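Local coordinates for hypothetical protein (Neisseria meningitidis Z2491, PDB 2F46) that probably acts as a nonclassical, eukaryotic-like phosphatase that hydrolyses phosphate esters, at residues P28-A33 against Q66-A71; E36-L41 against A71-F76; K44-N49 against P59-I64; H77-T82 against R95-Q100; L117-R122 against D131-R136. All coordinates share one frame; numbering follows the deposited sequence.

Contact 1. Residues P28-A33 against Q66-A71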
# COMPACT_ATOMS: atom_id res chain seq x y z
N PRO A 28 -2.19 -3.18 7.03
CA PRO A 28 -3.60 -3.05 7.20
C PRO A 28 -3.98 -1.69 7.74
O PRO A 28 -3.12 -0.80 7.98
CB PRO A 28 -3.95 -4.15 8.22
CG PRO A 28 -2.73 -4.47 8.85
CD PRO A 28 -1.60 -4.10 8.01
N GLN A 29 -5.26 -1.46 7.96
CA GLN A 29 -5.75 -0.13 8.33
C GLN A 29 -5.00 0.51 9.49
O GLN A 29 -4.87 -0.11 10.56
CB GLN A 29 -7.22 -0.21 8.70
CG GLN A 29 -7.84 1.04 9.19
CD GLN A 29 -7.92 2.11 8.13
OE1 GLN A 29 -8.38 1.83 7.00
NE2 GLN A 29 -7.50 3.33 8.46
N LEU A 30 -4.52 1.71 9.27
CA LEU A 30 -3.80 2.44 10.29
C LEU A 30 -4.76 3.02 11.31
O LEU A 30 -5.92 3.34 11.01
CB LEU A 30 -2.97 3.58 9.70
CG LEU A 30 -1.88 3.10 8.76
CD1 LEU A 30 -1.09 4.29 8.24
CD2 LEU A 30 -0.99 2.05 9.33
N THR A 31 -4.23 3.14 12.53
CA THR A 31 -4.95 3.74 13.65
C THR A 31 -4.02 4.75 14.31
O THR A 31 -2.83 4.79 14.03
CB THR A 31 -5.30 2.69 14.69
OG1 THR A 31 -4.08 2.19 15.25
CG2 THR A 31 -6.08 1.56 14.04
N LYS A 32 -4.56 5.57 15.21
CA LYS A 32 -3.74 6.54 15.95
C LYS A 32 -2.58 5.87 16.68
O LYS A 32 -1.49 6.42 16.77
CB LYS A 32 -4.61 7.23 16.99
CG LYS A 32 -3.92 8.35 17.69
CD LYS A 32 -4.89 9.04 18.63
CE LYS A 32 -4.25 10.25 19.24
NZ LYS A 32 -5.24 11.04 20.01
N ALA A 33 -2.83 4.66 17.18
CA ALA A 33 -1.84 3.91 17.90
C ALA A 33 -0.63 3.54 17.08
O ALA A 33 0.38 3.16 17.64
CB ALA A 33 -2.47 2.65 18.48
N GLN A 66 -3.92 13.87 10.00
CA GLN A 66 -3.74 14.71 11.21
C GLN A 66 -2.89 14.05 12.26
O GLN A 66 -2.02 14.69 12.87
CB GLN A 66 -5.09 15.00 11.84
CG GLN A 66 -5.83 16.14 11.27
CD GLN A 66 -6.90 16.66 12.24
OE1 GLN A 66 -8.03 16.16 12.29
NE2 GLN A 66 -6.54 17.68 13.01
N TRP A 67 -3.15 12.78 12.53
CA TRP A 67 -2.42 12.05 13.58
C TRP A 67 -0.98 11.85 13.16
O TRP A 67 -0.05 12.05 13.95
CB TRP A 67 -3.06 10.70 13.88
CG TRP A 67 -4.37 10.74 14.61
CD1 TRP A 67 -4.76 11.65 15.55
CD2 TRP A 67 -5.42 9.76 14.53
NE1 TRP A 67 -6.00 11.33 16.03
CE2 TRP A 67 -6.43 10.17 15.45
CE3 TRP A 67 -5.61 8.58 13.81
CZ2 TRP A 67 -7.63 9.47 15.60
CZ3 TRP A 67 -6.80 7.88 13.97
CH2 TRP A 67 -7.80 8.33 14.86
N LEU A 68 -0.75 11.52 11.89
CA LEU A 68 0.59 11.12 11.47
C LEU A 68 1.53 12.25 11.03
O LEU A 68 2.73 12.04 10.94
CB LEU A 68 0.52 10.00 10.42
CG LEU A 68 -0.19 8.74 10.86
CD1 LEU A 68 -0.12 7.70 9.74
CD2 LEU A 68 0.41 8.17 12.13
N GLU A 69 1.01 13.44 10.79
CA GLU A 69 1.85 14.61 10.56
C GLU A 69 2.71 14.90 11.80
O GLU A 69 3.75 15.53 11.70
CB GLU A 69 1.01 15.85 10.25
CG GLU A 69 0.50 15.89 8.83
CD GLU A 69 -0.51 17.00 8.61
OE1 GLU A 69 -1.15 17.43 9.60
OE2 GLU A 69 -0.66 17.44 7.45
N GLN A 70 2.25 14.44 12.95
CA GLN A 70 3.00 14.56 14.19
C GLN A 70 4.02 13.44 14.35
O GLN A 70 4.74 13.40 15.36
CB GLN A 70 2.03 14.57 15.37
CG GLN A 70 1.01 15.72 15.31
CD GLN A 70 1.66 17.08 15.06
OE1 GLN A 70 2.71 17.40 15.66
NE2 GLN A 70 1.06 17.88 14.18
N ALA A 71 4.08 12.55 13.36
CA ALA A 71 4.94 11.36 13.40
C ALA A 71 6.05 11.40 12.35
O ALA A 71 6.68 10.37 12.05
CB ALA A 71 4.09 10.10 13.20
O HOH W 1 -7.72 12.13 18.26

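Contact 2. Residues E36-L41 against A71-F76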
# COMPACT_ATOMS: atom_id res chain seq x y z
N GLU A 36 3.64 5.74 16.85
CA GLU A 36 4.96 5.41 17.40
C GLU A 36 5.80 4.59 16.45
O GLU A 36 6.96 4.91 16.21
CB GLU A 36 4.84 4.64 18.72
CG GLU A 36 5.07 5.50 19.96
N GLN A 37 5.24 3.51 15.91
CA GLN A 37 6.02 2.65 15.07
C GLN A 37 6.36 3.35 13.75
O GLN A 37 7.44 3.14 13.19
CB GLN A 37 5.29 1.33 14.80
CG GLN A 37 6.12 0.39 13.94
CD GLN A 37 5.42 -0.91 13.55
OE1 GLN A 37 4.20 -1.07 13.75
NE2 GLN A 37 6.18 -1.82 12.98
N ILE A 38 5.41 4.14 13.25
CA ILE A 38 5.62 4.87 12.01
C ILE A 38 6.79 5.84 12.16
O ILE A 38 7.64 5.92 11.26
CB ILE A 38 4.31 5.54 11.58
CG1 ILE A 38 3.42 4.46 10.97
CG2 ILE A 38 4.51 6.64 10.56
CD1 ILE A 38 1.98 4.85 10.70
N ALA A 39 6.84 6.53 13.30
CA ALA A 39 7.94 7.47 13.59
C ALA A 39 9.27 6.73 13.69
O ALA A 39 10.30 7.19 13.16
CB ALA A 39 7.65 8.22 14.84
N GLN A 40 9.23 5.56 14.32
CA GLN A 40 10.44 4.73 14.49
C GLN A 40 11.02 4.24 13.18
O GLN A 40 12.23 4.14 13.02
CB GLN A 40 10.16 3.54 15.41
CG GLN A 40 11.30 2.53 15.52
CD GLN A 40 11.16 1.31 14.59
OE1 GLN A 40 10.07 0.71 14.49
NE2 GLN A 40 12.26 0.91 13.94
N LEU A 41 10.14 3.91 12.23
CA LEU A 41 10.56 3.49 10.92
C LEU A 41 10.97 4.67 10.03
O LEU A 41 11.54 4.45 8.99
CB LEU A 41 9.41 2.77 10.22
CG LEU A 41 9.08 1.37 10.72
CD1 LEU A 41 7.74 0.90 10.11
CD2 LEU A 41 10.19 0.42 10.39
N ALA A 71 4.08 12.55 13.36
CA ALA A 71 4.94 11.36 13.40
C ALA A 71 6.05 11.40 12.35
O ALA A 71 6.68 10.37 12.05
CB ALA A 71 4.09 10.10 13.20
N GLY A 72 6.29 12.58 11.77
CA GLY A 72 7.40 12.82 10.88
C GLY A 72 7.09 12.60 9.41
O GLY A 72 7.95 12.74 8.57
N VAL A 73 5.84 12.24 9.11
CA VAL A 73 5.44 11.95 7.75
C VAL A 73 5.16 13.28 7.06
O VAL A 73 4.44 14.10 7.64
CB VAL A 73 4.17 11.08 7.74
CG1 VAL A 73 3.77 10.77 6.31
CG2 VAL A 73 4.35 9.80 8.49
N THR A 74 5.70 13.48 5.87
CA THR A 74 5.63 14.77 5.17
C THR A 74 4.79 14.74 3.91
O THR A 74 4.31 15.78 3.47
CB THR A 74 7.02 15.31 4.81
OG1 THR A 74 7.73 14.37 3.97
CG2 THR A 74 7.80 15.61 6.05
N GLY A 75 4.58 13.57 3.33
CA GLY A 75 3.76 13.44 2.15
C GLY A 75 2.62 12.51 2.41
O GLY A 75 2.79 11.48 3.02
N PHE A 76 1.44 12.86 1.89
CA PHE A 76 0.21 12.10 2.09
C PHE A 76 -0.58 12.06 0.80
O PHE A 76 -0.84 13.11 0.20
CB PHE A 76 -0.66 12.77 3.14
CG PHE A 76 -0.07 12.75 4.53
CD1 PHE A 76 0.76 13.79 4.96
CD2 PHE A 76 -0.36 11.73 5.39
CE1 PHE A 76 1.31 13.74 6.26
CE2 PHE A 76 0.20 11.70 6.66
CZ PHE A 76 1.01 12.72 7.07

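Contact 3. Residues K44-N49 against P59-I64. Unlike the reference sequence in segment 44-49: I46 (reference Val).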
# COMPACT_ATOMS: atom_id res chain seq x y z
N LYS A 44 8.25 8.64 5.57
CA LYS A 44 8.11 10.02 5.10
C LYS A 44 6.89 10.24 4.22
O LYS A 44 6.48 11.38 4.05
CB LYS A 44 9.38 10.41 4.36
CG LYS A 44 10.60 10.56 5.28
CD LYS A 44 10.39 11.68 6.27
CE LYS A 44 11.58 12.00 7.11
NZ LYS A 44 11.07 12.97 8.16
N THR A 45 6.34 9.19 3.64
CA THR A 45 5.17 9.31 2.75
C THR A 45 4.17 8.22 3.06
O THR A 45 4.54 7.06 3.24
CB THR A 45 5.58 9.16 1.29
OG1 THR A 45 6.64 10.08 1.01
CG2 THR A 45 4.41 9.40 0.34
N ILE A 46 2.89 8.61 3.16
CA ILE A 46 1.76 7.72 3.39
C ILE A 46 0.88 7.74 2.16
O ILE A 46 0.49 8.82 1.70
CB ILE A 46 0.90 8.18 4.60
CG1 ILE A 46 1.64 7.88 5.91
CG2 ILE A 46 -0.52 7.57 4.58
CD1 ILE A 46 1.58 6.44 6.36
N ILE A 47 0.57 6.55 1.65
CA ILE A 47 -0.42 6.35 0.58
C ILE A 47 -1.57 5.50 1.16
O ILE A 47 -1.35 4.40 1.70
CB ILE A 47 0.12 5.62 -0.65
CG1 ILE A 47 1.28 6.43 -1.26
CG2 ILE A 47 -0.97 5.49 -1.70
CD1 ILE A 47 2.07 5.73 -2.36
N CYS A 48 -2.79 6.01 1.09
CA CYS A 48 -3.97 5.29 1.47
C CYS A 48 -4.71 4.84 0.27
O CYS A 48 -5.13 5.68 -0.56
CB CYS A 48 -4.89 6.15 2.29
SG CYS A 48 -6.48 5.45 2.68
N ASN A 49 -4.86 3.52 0.16
CA ASN A 49 -5.55 2.93 -1.00
C ASN A 49 -6.98 2.48 -0.75
O ASN A 49 -7.52 1.68 -1.50
CB ASN A 49 -4.71 1.78 -1.63
CG ASN A 49 -3.41 2.25 -2.24
OD1 ASN A 49 -2.32 1.76 -1.89
ND2 ASN A 49 -3.49 3.17 -3.23
N PRO A 59 -11.10 5.02 10.54
CA PRO A 59 -10.73 6.41 10.49
C PRO A 59 -10.66 6.93 9.05
O PRO A 59 -10.18 6.20 8.19
CB PRO A 59 -9.32 6.43 11.11
CG PRO A 59 -9.12 5.14 11.73
CD PRO A 59 -10.01 4.17 11.07
N ASP A 60 -11.13 8.15 8.80
CA ASP A 60 -11.04 8.80 7.50
C ASP A 60 -9.58 9.15 7.24
O ASP A 60 -8.81 9.39 8.19
CB ASP A 60 -11.84 10.09 7.41
CG ASP A 60 -13.33 9.86 7.25
OD1 ASP A 60 -13.80 8.72 7.06
OD2 ASP A 60 -14.04 10.89 7.28
N PHE A 61 -9.20 9.19 5.96
CA PHE A 61 -7.81 9.51 5.64
C PHE A 61 -7.39 10.86 6.21
O PHE A 61 -6.27 11.00 6.70
CB PHE A 61 -7.48 9.46 4.15
CG PHE A 61 -6.01 9.67 3.86
CD1 PHE A 61 -5.07 8.79 4.34
CD2 PHE A 61 -5.57 10.77 3.12
CE1 PHE A 61 -3.69 8.97 4.09
CE2 PHE A 61 -4.21 10.95 2.86
CZ PHE A 61 -3.27 10.05 3.35
N ALA A 62 -8.29 11.85 6.20
CA ALA A 62 -7.94 13.17 6.71
C ALA A 62 -7.52 13.10 8.18
O ALA A 62 -6.64 13.85 8.64
CB ALA A 62 -9.11 14.09 6.55
N GLN A 63 -8.12 12.21 8.94
CA GLN A 63 -7.81 12.08 10.35
C GLN A 63 -6.50 11.30 10.56
O GLN A 63 -5.72 11.59 11.45
CB GLN A 63 -8.97 11.41 11.10
CG GLN A 63 -8.75 11.27 12.63
CD GLN A 63 -8.38 12.60 13.26
OE1 GLN A 63 -8.97 13.63 12.93
NE2 GLN A 63 -7.37 12.60 14.12
N ILE A 64 -6.25 10.29 9.73
CA ILE A 64 -4.97 9.61 9.73
C ILE A 64 -3.87 10.62 9.43
O ILE A 64 -2.82 10.61 10.11
CB ILE A 64 -4.97 8.43 8.71
CG1 ILE A 64 -5.91 7.31 9.16
CG2 ILE A 64 -3.56 7.87 8.48
CD1 ILE A 64 -5.55 6.67 10.48

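Contact 4. Residues H77-T82 against R95-Q100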
# COMPACT_ATOMS: atom_id res chain seq x y z
N HIS A 77 -1.00 10.87 0.39
CA HIS A 77 -1.76 10.71 -0.83
C HIS A 77 -2.91 9.78 -0.58
O HIS A 77 -2.72 8.66 -0.14
CB HIS A 77 -0.89 10.14 -1.96
CG HIS A 77 0.32 10.95 -2.24
ND1 HIS A 77 0.27 12.18 -2.85
CD2 HIS A 77 1.62 10.74 -1.92
CE1 HIS A 77 1.49 12.67 -2.95
NE2 HIS A 77 2.33 11.83 -2.38
N HIS A 78 -4.13 10.21 -0.92
CA HIS A 78 -5.30 9.37 -0.90
C HIS A 78 -5.63 8.86 -2.30
O HIS A 78 -6.01 9.64 -3.20
CB HIS A 78 -6.50 10.11 -0.32
CG HIS A 78 -7.60 9.22 0.14
ND1 HIS A 78 -8.81 9.70 0.62
CD2 HIS A 78 -7.70 7.87 0.19
CE1 HIS A 78 -9.59 8.69 0.94
NE2 HIS A 78 -8.93 7.56 0.70
N GLN A 79 -5.36 7.57 -2.51
CA GLN A 79 -5.49 6.95 -3.81
C GLN A 79 -6.44 5.78 -3.64
O GLN A 79 -6.06 4.60 -3.73
CB GLN A 79 -4.13 6.53 -4.38
CG GLN A 79 -4.30 5.98 -5.81
CD GLN A 79 -3.27 4.98 -6.30
OE1 GLN A 79 -2.30 4.63 -5.59
NE2 GLN A 79 -3.49 4.49 -7.52
N PRO A 80 -7.71 6.06 -3.39
CA PRO A 80 -8.64 4.99 -3.10
C PRO A 80 -8.91 4.10 -4.33
O PRO A 80 -9.07 4.59 -5.46
CB PRO A 80 -9.89 5.74 -2.66
CG PRO A 80 -9.81 6.98 -3.41
CD PRO A 80 -8.39 7.37 -3.43
N VAL A 81 -8.92 2.79 -4.09
CA VAL A 81 -9.35 1.80 -5.07
C VAL A 81 -10.13 0.69 -4.38
O VAL A 81 -10.12 0.56 -3.15
CB VAL A 81 -8.15 1.18 -5.82
CG1 VAL A 81 -7.26 2.27 -6.46
CG2 VAL A 81 -7.31 0.31 -4.88
N THR A 82 -10.79 -0.15 -5.16
CA THR A 82 -11.21 -1.46 -4.70
C THR A 82 -10.45 -2.53 -5.48
O THR A 82 -10.04 -2.31 -6.63
CB THR A 82 -12.73 -1.68 -4.82
OG1 THR A 82 -13.05 -1.72 -6.20
CG2 THR A 82 -13.50 -0.56 -4.13
N ARG A 95 2.70 3.69 -9.00
CA ARG A 95 4.11 3.71 -9.38
C ARG A 95 4.69 5.12 -9.36
O ARG A 95 5.77 5.34 -8.85
CB ARG A 95 4.24 3.12 -10.78
CG ARG A 95 5.62 3.15 -11.33
CD ARG A 95 5.53 3.09 -12.80
NE ARG A 95 6.81 2.77 -13.38
CZ ARG A 95 7.00 2.57 -14.68
NH1 ARG A 95 5.98 2.62 -15.53
NH2 ARG A 95 8.22 2.30 -15.12
N GLN A 96 3.95 6.07 -9.91
CA GLN A 96 4.38 7.46 -9.97
C GLN A 96 4.43 8.10 -8.60
O GLN A 96 5.40 8.83 -8.29
CB GLN A 96 3.45 8.29 -10.86
CG GLN A 96 3.58 7.96 -12.34
CD GLN A 96 2.81 8.93 -13.26
OE1 GLN A 96 2.76 10.15 -12.99
NE2 GLN A 96 2.24 8.41 -14.36
N LEU A 97 3.43 7.85 -7.76
CA LEU A 97 3.44 8.41 -6.41
C LEU A 97 4.67 7.95 -5.67
O LEU A 97 5.36 8.77 -5.05
CB LEU A 97 2.19 8.02 -5.64
CG LEU A 97 0.89 8.68 -6.07
CD1 LEU A 97 -0.29 8.00 -5.35
CD2 LEU A 97 0.91 10.17 -5.84
N ILE A 98 4.99 6.66 -5.77
CA ILE A 98 6.22 6.16 -5.15
C ILE A 98 7.46 6.79 -5.81
O ILE A 98 8.40 7.18 -5.12
CB ILE A 98 6.26 4.63 -5.18
CG1 ILE A 98 5.17 4.06 -4.25
CG2 ILE A 98 7.69 4.10 -4.82
CD1 ILE A 98 4.91 2.60 -4.42
N GLY A 99 7.47 6.90 -7.13
CA GLY A 99 8.66 7.42 -7.79
C GLY A 99 9.04 8.82 -7.38
O GLY A 99 10.23 9.15 -7.34
N GLN A 100 8.04 9.61 -7.04
CA GLN A 100 8.23 11.02 -6.74
C GLN A 100 8.20 11.29 -5.24
O GLN A 100 8.26 12.44 -4.81
CB GLN A 100 7.14 11.84 -7.43
CG GLN A 100 7.10 11.69 -8.94

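Contact 5. Residues L117-R122 against D131-R136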
# COMPACT_ATOMS: atom_id res chain seq x y z
N LEU A 117 -1.43 -5.44 -4.58
CA LEU A 117 -1.84 -5.62 -5.97
C LEU A 117 -1.36 -4.48 -6.88
O LEU A 117 -0.93 -4.72 -8.03
CB LEU A 117 -3.34 -5.72 -6.08
CG LEU A 117 -3.96 -7.02 -5.65
CD1 LEU A 117 -5.44 -6.91 -5.61
CD2 LEU A 117 -3.60 -8.13 -6.61
N LEU A 118 -1.45 -3.25 -6.43
CA LEU A 118 -0.96 -2.15 -7.24
C LEU A 118 0.53 -2.33 -7.54
O LEU A 118 0.98 -2.13 -8.68
CB LEU A 118 -1.24 -0.81 -6.55
CG LEU A 118 -2.74 -0.45 -6.50
CD1 LEU A 118 -2.95 0.66 -5.50
CD2 LEU A 118 -3.28 -0.04 -7.87
N TRP A 119 1.29 -2.70 -6.51
CA TRP A 119 2.72 -3.03 -6.63
C TRP A 119 2.88 -4.21 -7.57
O TRP A 119 3.64 -4.17 -8.56
CB TRP A 119 3.30 -3.35 -5.26
CG TRP A 119 4.69 -3.81 -5.25
CD1 TRP A 119 5.80 -3.03 -5.19
CD2 TRP A 119 5.13 -5.15 -5.24
NE1 TRP A 119 6.93 -3.83 -5.21
CE2 TRP A 119 6.54 -5.14 -5.23
CE3 TRP A 119 4.46 -6.38 -5.26
CZ2 TRP A 119 7.29 -6.30 -5.22
CZ3 TRP A 119 5.21 -7.54 -5.23
CH2 TRP A 119 6.61 -7.49 -5.25
N GLY A 120 2.12 -5.26 -7.33
CA GLY A 120 2.30 -6.53 -8.03
C GLY A 120 1.94 -6.48 -9.50
O GLY A 120 2.61 -7.11 -10.31
N PHE A 121 0.89 -5.79 -9.90
CA PHE A 121 0.55 -5.63 -11.32
C PHE A 121 1.69 -4.95 -12.10
O PHE A 121 1.93 -5.27 -13.29
CB PHE A 121 -0.73 -4.81 -11.48
CG PHE A 121 -1.98 -5.57 -11.19
CD1 PHE A 121 -2.21 -6.78 -11.76
CD2 PHE A 121 -2.95 -5.03 -10.34
CE1 PHE A 121 -3.40 -7.45 -11.48
CE2 PHE A 121 -4.11 -5.69 -10.08
CZ PHE A 121 -4.34 -6.87 -10.60
N ARG A 122 2.36 -4.02 -11.44
CA ARG A 122 3.49 -3.31 -12.06
C ARG A 122 4.68 -4.24 -12.24
O ARG A 122 5.31 -4.24 -13.33
CB ARG A 122 3.84 -2.07 -11.25
CG ARG A 122 5.00 -1.27 -11.73
CD ARG A 122 4.79 -0.75 -13.13
NE ARG A 122 6.09 -0.63 -13.78
CZ ARG A 122 6.28 -0.47 -15.08
NH1 ARG A 122 5.25 -0.35 -15.91
NH2 ARG A 122 7.52 -0.40 -15.55
N ASP A 131 4.68 -16.22 -9.48
CA ASP A 131 4.97 -16.87 -8.22
C ASP A 131 5.86 -16.05 -7.29
O ASP A 131 5.70 -16.12 -6.06
CB ASP A 131 5.65 -18.25 -8.45
CG ASP A 131 4.68 -19.35 -8.83
OD1 ASP A 131 3.45 -19.19 -8.65
OD2 ASP A 131 5.16 -20.41 -9.28
N GLU A 132 6.79 -15.31 -7.89
CA GLU A 132 7.67 -14.41 -7.14
C GLU A 132 6.90 -13.22 -6.59
O GLU A 132 7.08 -12.85 -5.45
CB GLU A 132 8.86 -13.95 -8.00
CG GLU A 132 9.86 -13.05 -7.28
CD GLU A 132 10.68 -13.76 -6.20
OE1 GLU A 132 10.51 -14.99 -5.96
OE2 GLU A 132 11.53 -13.08 -5.58
N ILE A 133 6.02 -12.65 -7.41
CA ILE A 133 5.11 -11.56 -6.92
C ILE A 133 4.38 -12.04 -5.66
O ILE A 133 4.36 -11.40 -4.60
CB ILE A 133 4.13 -11.14 -8.01
CG1 ILE A 133 4.88 -10.60 -9.23
CG2 ILE A 133 3.15 -10.07 -7.49
CD1 ILE A 133 4.04 -10.36 -10.44
N ILE A 134 3.77 -13.22 -5.78
CA ILE A 134 3.01 -13.77 -4.68
C ILE A 134 3.88 -14.07 -3.45
O ILE A 134 3.51 -13.80 -2.33
CB ILE A 134 2.18 -14.99 -5.18
CG1 ILE A 134 1.13 -14.49 -6.17
CG2 ILE A 134 1.51 -15.74 -4.01
CD1 ILE A 134 0.34 -15.61 -6.86
N ARG A 135 5.06 -14.61 -3.68
CA ARG A 135 5.97 -14.90 -2.58
C ARG A 135 6.38 -13.61 -1.87
O ARG A 135 6.35 -13.54 -0.68
CB ARG A 135 7.21 -15.64 -3.09
CG ARG A 135 8.25 -15.88 -1.99
CD ARG A 135 9.62 -16.33 -2.54
NE ARG A 135 10.46 -15.22 -3.03
CZ ARG A 135 11.07 -14.31 -2.25
NH1 ARG A 135 10.96 -14.35 -0.93
NH2 ARG A 135 11.82 -13.36 -2.80
N ARG A 136 6.70 -12.57 -2.64
CA ARG A 136 7.12 -11.28 -2.04
C ARG A 136 5.99 -10.61 -1.24
O ARG A 136 6.20 -10.12 -0.15
CB ARG A 136 7.69 -10.37 -3.11
CG ARG A 136 9.12 -10.79 -3.47
CD ARG A 136 9.60 -9.93 -4.51
NE ARG A 136 11.00 -10.20 -4.86
CZ ARG A 136 12.05 -9.61 -4.31
NH1 ARG A 136 11.91 -8.74 -3.31
NH2 ARG A 136 13.25 -9.95 -4.74

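Contact 1. Residues P28-A33 against Q66-A71
L30 turns its side chain toward helix 61-68 and sets CD1 against CD1 of L68 at 3.8 Å, while Q29, the residue before it, holds the L30 carbonyl: Q29 NE2 donates to L30 O over 3.0 Å at an N-H...O angle of 159°, in the carbonyl plane and on a lone pair, and Q29 OE1 is taken by R50. The two leucines meet at about a right angle, methyl against methyl, and L68 also lies on I38 of helix 35-41, so this end of the contact is buried. Next along, T31 contributes its carbonyl carbon, which approaches the W67 ring obliquely. The segment leads from strand 24-27 into helix 35-41, and here it packs beside W67 and L68 of helix 61-68 on one side of the alpha/beta phosphatase fold. K32 makes a CH-pi contact with the indole. With CG anti to the backbone N (chi1 -173°) and an extended chain beyond it, the lysine runs over one face of the ring. Its CB sits 3.5 Å from the centroid of the W67 six-membered ring, only 10° off the normal, and CD has moved across to W67 NE1 at 3.6 Å. The backbone joins in, K32 N lying 3.4 Å from W67 CZ3. Past the ring, a water in the indole plane accepts from W67 NE1 at 2.9 Å and from K32 NZ at 3.2 Å, tying the ammonium to the ring's N-H.

Contact 2. Residues E36-L41 against A71-F76
I38 and V73 make the tight part of this contact. The CG2 methyl of I38 lies 3.8 Å from CG2 of V73, a branch-to-branch touch between two buried residues whose side chains meet at a slant. The I38 branch that does this stands anti to the backbone N, while CG1 takes the place beside that N (chi1 -77°) and carries CD1 off toward L30 and L68. A71 closes the same side more loosely, its CB pointing at the helix and standing 4.4 Å from I38 CG2. The piece joined here is the turn between helix 61-68 and strand 75-78, the return leg of a right-handed beta-alpha-beta crossover, and helix 35-41 packs alongside that turn. Toward solvent the fit changes character. A39 is exposed, and it offers its backbone as much as its methyl: A39 CA comes within 3.5 Å of A71 O in a CA-H...O contact, bent to 136° at the hydrogen. The two alanine CB atoms are 4.3 Å apart. No conventional hydrogen bond spans the two segments. Beyond A71 the chain takes a positive phi of 92° at G72, where a CB would jam against the carbonyl of A71. K44, just before strand 45-48, grips this turn: its NZ bonds G72 O and its O accepts from T74 OG1.

Contact 3. Residues K44-N49 against P59-I64
F61 CG and C48 SG both stand anti to their backbone N, with chi1 at -175° for F61 and 173° for C48. The phenyl group is thereby sent from the first turn of its helix down onto the strand, and the cysteine presents CB to it with SG lying to one side. C48 CB comes in at a slant to the ring, 3.3 Å from F61 CD1. The sulfur is more distant: SG stands 4.9 Å from the F61 centroid and 47° off the ring normal, an oblique sulfur-aromatic contact. I46 comes from another direction, its CG2 methyl in the ring plane at the edge, 3.5 Å from F61 CE1. Strand 45-48 and helix 61-68 are the first two elements of a beta-alpha-beta unit completed by strand 75-78, and F61 is the aromatic wedge between helix and sheet. I46 and F61 each have a second conformer, so the close distances hold for the conformers described here and are otherwise doubtful. Neighbouring strands extend the packing, with F76, H78 and Y108 also touching F61. At the helix start D60 O receives both Q63 N and I64 N, while D52 OD1 bonds F61 N and the D60 carboxylate pairs with R53.

Contact 4. Residues H77-T82 against R95-Q100
Edge strand 75-78 of the central sheet meets helix 88-99 here, on the opposite sheet face from helix 61-68, and L97 is the helix residue that touches both H77 and Q79. L97 points at the strand and splits its two methyls between these partners. CD2 sits over one face of the H77 imidazole, 3.7 Å from the ring centroid and 13° off the normal, a CH-pi contact almost over the centre. H77 holds the ring ready for it by keeping CG anti to the carbonyl carbon (chi1 -56°), and the two side chains run past each other in opposite directions. The other methyl, CD1, lies 4.1 Å from H77 CB and reaches Q79 OE1 at 3.9 Å, a van der Waals touch on the amide oxygen. The Q79 chain is extended beyond CG, and its NE2 donates to D90 O near the start of the same helix, a bond that holds the amide where OE1 meets CD1. L97 also rests on I47 of strand 45-48, which places it over the two neighbouring strands. No hydrogen bond crosses between the two segments. The backbone just past the strand is pinned separately: N49 ND2 bonds Q79 O, and R114 NH1 bonds V81 O. A helix laid by one leucine over a histidine at the outermost strand of a mainly parallel sheet, layered helix-sheet-helix, fits the alpha/beta architecture of the cysteine-phosphatase fold to which this protein appears to belong.

Contact 5. Residues L117-R122 against D131-R136
I133 touches both W119 and G120, and R136 meets W119. The six-membered part of the indole does the touching: W119 CH2 lies 3.7 Å from R136 CB, and CZ3 lies 4.0 Å from I133 CG2, both obliquely. I133 uses its other end on the backbone, CD1 standing 3.6 Å from G120 O. G120 has no side chain, and I133 CG2 lies close against its CA, at 3.7 Å. Helices 113-125 and 130-139 thus form a roughly antiparallel pair joined by a short connection; the axes of segments 117-122 and 131-136 approach to 10.1 Å, their directions 154° apart. What sets the tryptophan is its first torsion, with CG anti to the backbone N (chi1 175°), and its NE1, which donates to D21 OD2; R123 adds a cation-pi contact. R136 in turn belongs to a salt-bridge network. E132 OE2 takes R136 NE in a weak bond of 3.0 Å. R135 grips the same carboxylate side-on, NE to E132 OE1 at 2.9 Å and NH2 to E132 OE2 at 2.8 Å, although E132 and R135 each have a second modelled conformer.

Contacts 1, 2 and 3 form one continuous patch, with centres 7 to 11 Å apart. L30 CD1 of contact 1 touches I38 CD1 of contact 2 at 4.0 Å, and the probable bond G75 O to I46 N of 2.9 Å joins contacts 2 and 3 through the sheet. Contact 4 continues that pairing, C48 O lying 2.7 Å from Q79 N, but packs on the other sheet face. Contact 5 sits about 26 Å from contact 1 between centres, yet L118 CD1 touches Q79 OE1 of contact 4. Cysteine phosphatases carry their phosphate-binding loop between strand 105-108 and helix 113-125; R110 there shares a backbone bond with Q29, and R114 bonds V81 O, so contacts 1 and 4 probably border the active site.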